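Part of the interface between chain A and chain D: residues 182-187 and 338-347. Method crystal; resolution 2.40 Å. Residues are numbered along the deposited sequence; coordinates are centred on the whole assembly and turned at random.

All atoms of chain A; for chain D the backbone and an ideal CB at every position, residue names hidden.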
# COMPACT_ATOMS: atom_id res chain seq x y z
N LEU A 182 8.82 -33.87 -9.62
CA LEU A 182 8.02 -32.67 -9.74
C LEU A 182 8.30 -31.72 -8.58
O LEU A 182 8.54 -30.54 -8.77
CB LEU A 182 6.52 -33.02 -9.79
CG LEU A 182 5.93 -33.89 -10.92
CD1 LEU A 182 4.43 -33.95 -10.70
CD2 LEU A 182 6.21 -33.37 -12.33
N GLU A 183 8.28 -32.25 -7.37
CA GLU A 183 8.45 -31.44 -6.18
C GLU A 183 9.87 -30.87 -6.01
O GLU A 183 10.07 -29.97 -5.20
CB GLU A 183 8.01 -32.20 -4.93
CG GLU A 183 8.74 -33.52 -4.71
CD GLU A 183 8.60 -34.04 -3.30
OE1 GLU A 183 7.47 -34.00 -2.75
OE2 GLU A 183 9.62 -34.49 -2.72
N ASP A 184 10.83 -31.38 -6.79
CA ASP A 184 12.17 -30.81 -6.81
C ASP A 184 12.24 -29.50 -7.57
O ASP A 184 13.22 -28.76 -7.45
CB ASP A 184 13.17 -31.80 -7.44
CG ASP A 184 13.25 -33.12 -6.69
OD1 ASP A 184 13.04 -33.15 -5.46
OD2 ASP A 184 13.55 -34.20 -7.26
N VAL A 185 11.19 -29.21 -8.34
CA VAL A 185 11.16 -28.02 -9.18
C VAL A 185 10.45 -26.90 -8.46
O VAL A 185 9.30 -27.03 -8.09
CB VAL A 185 10.41 -28.25 -10.52
CG1 VAL A 185 10.51 -26.97 -11.36
CG2 VAL A 185 10.99 -29.48 -11.26
N PHE A 186 11.11 -25.76 -8.33
CA PHE A 186 10.51 -24.62 -7.65
C PHE A 186 10.70 -23.37 -8.52
O PHE A 186 11.78 -23.11 -9.03
CB PHE A 186 11.15 -24.52 -6.24
CG PHE A 186 10.62 -23.40 -5.40
CD1 PHE A 186 11.19 -22.13 -5.47
CD2 PHE A 186 9.57 -23.62 -4.51
CE1 PHE A 186 10.69 -21.07 -4.69
CE2 PHE A 186 9.07 -22.56 -3.72
CZ PHE A 186 9.64 -21.29 -3.81
N LEU A 187 9.63 -22.61 -8.69
CA LEU A 187 9.57 -21.53 -9.66
C LEU A 187 9.30 -20.17 -9.03
O LEU A 187 8.54 -20.06 -8.07
CB LEU A 187 8.43 -21.81 -10.64
CG LEU A 187 8.60 -22.71 -11.89
CD1 LEU A 187 9.83 -23.58 -11.93
CD2 LEU A 187 7.37 -23.53 -12.09
N UNK D 338 7.94 -18.76 8.46
CA UNK D 338 8.44 -18.69 7.10
C UNK D 338 8.68 -20.07 6.54
O UNK D 338 8.91 -21.03 7.28
CB UNK D 338 9.73 -17.87 7.04
N UNK D 339 8.61 -20.15 5.22
CA UNK D 339 8.92 -21.35 4.50
C UNK D 339 10.40 -21.27 4.14
O UNK D 339 10.83 -20.40 3.36
CB UNK D 339 8.03 -21.52 3.27
N UNK D 340 11.15 -22.20 4.71
CA UNK D 340 12.60 -22.24 4.61
C UNK D 340 13.01 -23.36 3.70
O UNK D 340 12.72 -24.53 3.95
CB UNK D 340 13.25 -22.40 5.99
N UNK D 341 13.68 -23.00 2.62
CA UNK D 341 14.10 -23.98 1.60
C UNK D 341 15.37 -23.49 0.93
O UNK D 341 15.45 -22.33 0.54
CB UNK D 341 13.00 -24.21 0.56
N UNK D 342 16.37 -24.37 0.83
CA UNK D 342 17.57 -24.15 -0.01
C UNK D 342 18.15 -22.72 0.06
O UNK D 342 18.21 -22.03 -0.98
CB UNK D 342 17.23 -24.47 -1.47
N UNK D 343 18.55 -22.28 1.25
CA UNK D 343 19.17 -20.98 1.41
C UNK D 343 18.21 -19.80 1.39
O UNK D 343 18.61 -18.66 1.58
CB UNK D 343 20.21 -20.79 0.31
N UNK D 344 16.92 -20.06 1.17
CA UNK D 344 15.97 -18.97 1.03
C UNK D 344 14.94 -19.02 2.15
O UNK D 344 14.64 -20.08 2.69
CB UNK D 344 15.28 -19.03 -0.33
N UNK D 345 14.45 -17.85 2.51
CA UNK D 345 13.44 -17.70 3.53
C UNK D 345 12.25 -17.02 2.87
O UNK D 345 12.36 -15.91 2.36
CB UNK D 345 13.96 -16.91 4.73
N UNK D 346 11.11 -17.71 2.84
CA UNK D 346 9.91 -17.19 2.19
C UNK D 346 8.85 -16.89 3.21
O UNK D 346 8.43 -17.71 3.98
CB UNK D 346 9.38 -18.18 1.15
N UNK D 347 8.38 -15.67 3.14
CA UNK D 347 7.31 -15.22 3.95
C UNK D 347 6.00 -15.85 3.46
O UNK D 347 5.81 -16.09 2.26
CB UNK D 347 7.24 -13.69 3.94

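Chain D forms a hairpin here, two strands joined by a type I' turn, and one face of it looks at chain A. No ideal CB in 338-347 has an atom of residues 182-187 within 5.5 Å, so contact depends on side chains long enough to cross the gap. What chain A offers is the ring of Phe A186, whose CA-to-CB bond points toward the hairpin, and, to one side of it, the backbone carbonyl of Glu A183.

Position 338 is out of reach of chain A, and the visible atoms set little constraint on it; it is Cys D338.

Position 339 points its CA-to-CB bond toward chain A, with the Phe A186 ring some way off. A long apolar or aromatic side chain would suit, and a polar tip could serve a neighbour. The residue is Tyr D339, with chi1 in t. Its CE2 lies 4.2 Å from CE2 of Phe A186, an apolar contact at an oblique angle, while its hydroxyl extends alongside position 341.

Position 340 is out of reach, as expected from strand alternation, and its extended backbone would accept many residues, including the beta-branched Val D340 found there.

At position 341 the bond again points toward chain A, and its CA is the nearest to that of Phe A186. The carbonyl oxygen of Glu A183, which accepts no backbone hydrogen bond within the stretch, calls for a donor, and the distance calls for a long one: arginine spans the gap, whereas a lysine would fall short of a direct bond. Arg D341 is the deposited residue, nearly fully extended with chi1, chi2 and chi3 all in t. Its NH2 donates to O of Glu A183 at 2.7 Å, with the acceptor near the guanidinium plane. A water adds a second route, donating to O of Glu A183 at 2.9 Å and accepting from NH1 of Arg D341 at 2.7 Å. Phe A186 covers one face of the guanidinium, its CD2 3.8 Å from NH1 of Arg D341, and that same NH1 donates to OH of Tyr D339 at 3.0 Å, which helps hold the group in place.

Positions 342 and 343 form the corner of the turn, both with positive phi and neither touching this stretch of chain A. Small or turn-tolerant residues such as Asn, Asp or Gly would fit; they are Ser D342 and Gly D343, the latter at a phi that by itself favours glycine.

Position 344 points toward chain A and the CE1 side of the Phe A186 ring. A long side chain, apolar or with a flat polar end, could reach it. Arg D344 brings NH1 to 3.5 Å from CE1 of Phe A186, at an oblique angle.

Position 345 is out of reach, and its extended backbone suits many residues, beta-branched ones included; it holds Val D345.

Position 346 points toward the tip of the same ring, where an aromatic or a medium-sized apolar residue would suit. His D346 places NE2 3.8 Å from CZ of Phe A186, the planes at 39°, and NE2 accepts a weak hydrogen bond from NH1 of Arg D344 at 3.1 Å.

Position 347 is again out of reach, so many side chains would suit; it is Thr D347.

Chain D 338-347: CYVRSGRVHT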
# COMPACT_ATOMS: atom_id res chain seq x y z
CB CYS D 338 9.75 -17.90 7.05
SG CYS D 338 9.52 -16.19 7.54
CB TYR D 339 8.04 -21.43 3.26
CG TYR D 339 8.22 -22.64 2.38
CD1 TYR D 339 7.74 -23.88 2.77
CD2 TYR D 339 8.82 -22.53 1.14
CE1 TYR D 339 7.88 -24.97 1.96
CE2 TYR D 339 8.97 -23.62 0.31
CZ TYR D 339 8.49 -24.85 0.72
OH TYR D 339 8.62 -25.96 -0.10
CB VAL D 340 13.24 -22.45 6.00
CG1 VAL D 340 14.76 -22.47 5.89
CG2 VAL D 340 12.79 -21.36 6.97
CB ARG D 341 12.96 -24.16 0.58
CG ARG D 341 13.13 -25.30 -0.44
CD ARG D 341 11.85 -25.61 -1.21
NE ARG D 341 12.07 -26.54 -2.32
CZ ARG D 341 11.10 -27.14 -3.03
NH1 ARG D 341 9.82 -26.92 -2.73
NH2 ARG D 341 11.40 -27.98 -4.02
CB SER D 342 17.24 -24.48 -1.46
OG SER D 342 16.98 -25.86 -1.63
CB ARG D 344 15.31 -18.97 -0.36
CG ARG D 344 16.27 -19.25 -1.54
CD ARG D 344 15.61 -19.25 -2.94
NE ARG D 344 15.65 -20.56 -3.66
CZ ARG D 344 14.69 -21.50 -3.59
NH1 ARG D 344 13.62 -21.33 -2.79
NH2 ARG D 344 14.83 -22.64 -4.26
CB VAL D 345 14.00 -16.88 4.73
CG1 VAL D 345 12.98 -16.65 5.78
CG2 VAL D 345 15.21 -17.62 5.35
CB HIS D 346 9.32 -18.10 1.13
CG HIS D 346 10.28 -18.44 0.03
ND1 HIS D 346 10.56 -17.58 -1.00
CD2 HIS D 346 11.01 -19.55 -0.20
CE1 HIS D 346 11.42 -18.13 -1.83
NE2 HIS D 346 11.72 -19.33 -1.36
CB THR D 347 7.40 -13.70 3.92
OG1 THR D 347 7.70 -13.24 5.26
CG2 THR D 347 6.18 -13.07 3.52
O HOH W 1 8.06 -28.06 -4.49
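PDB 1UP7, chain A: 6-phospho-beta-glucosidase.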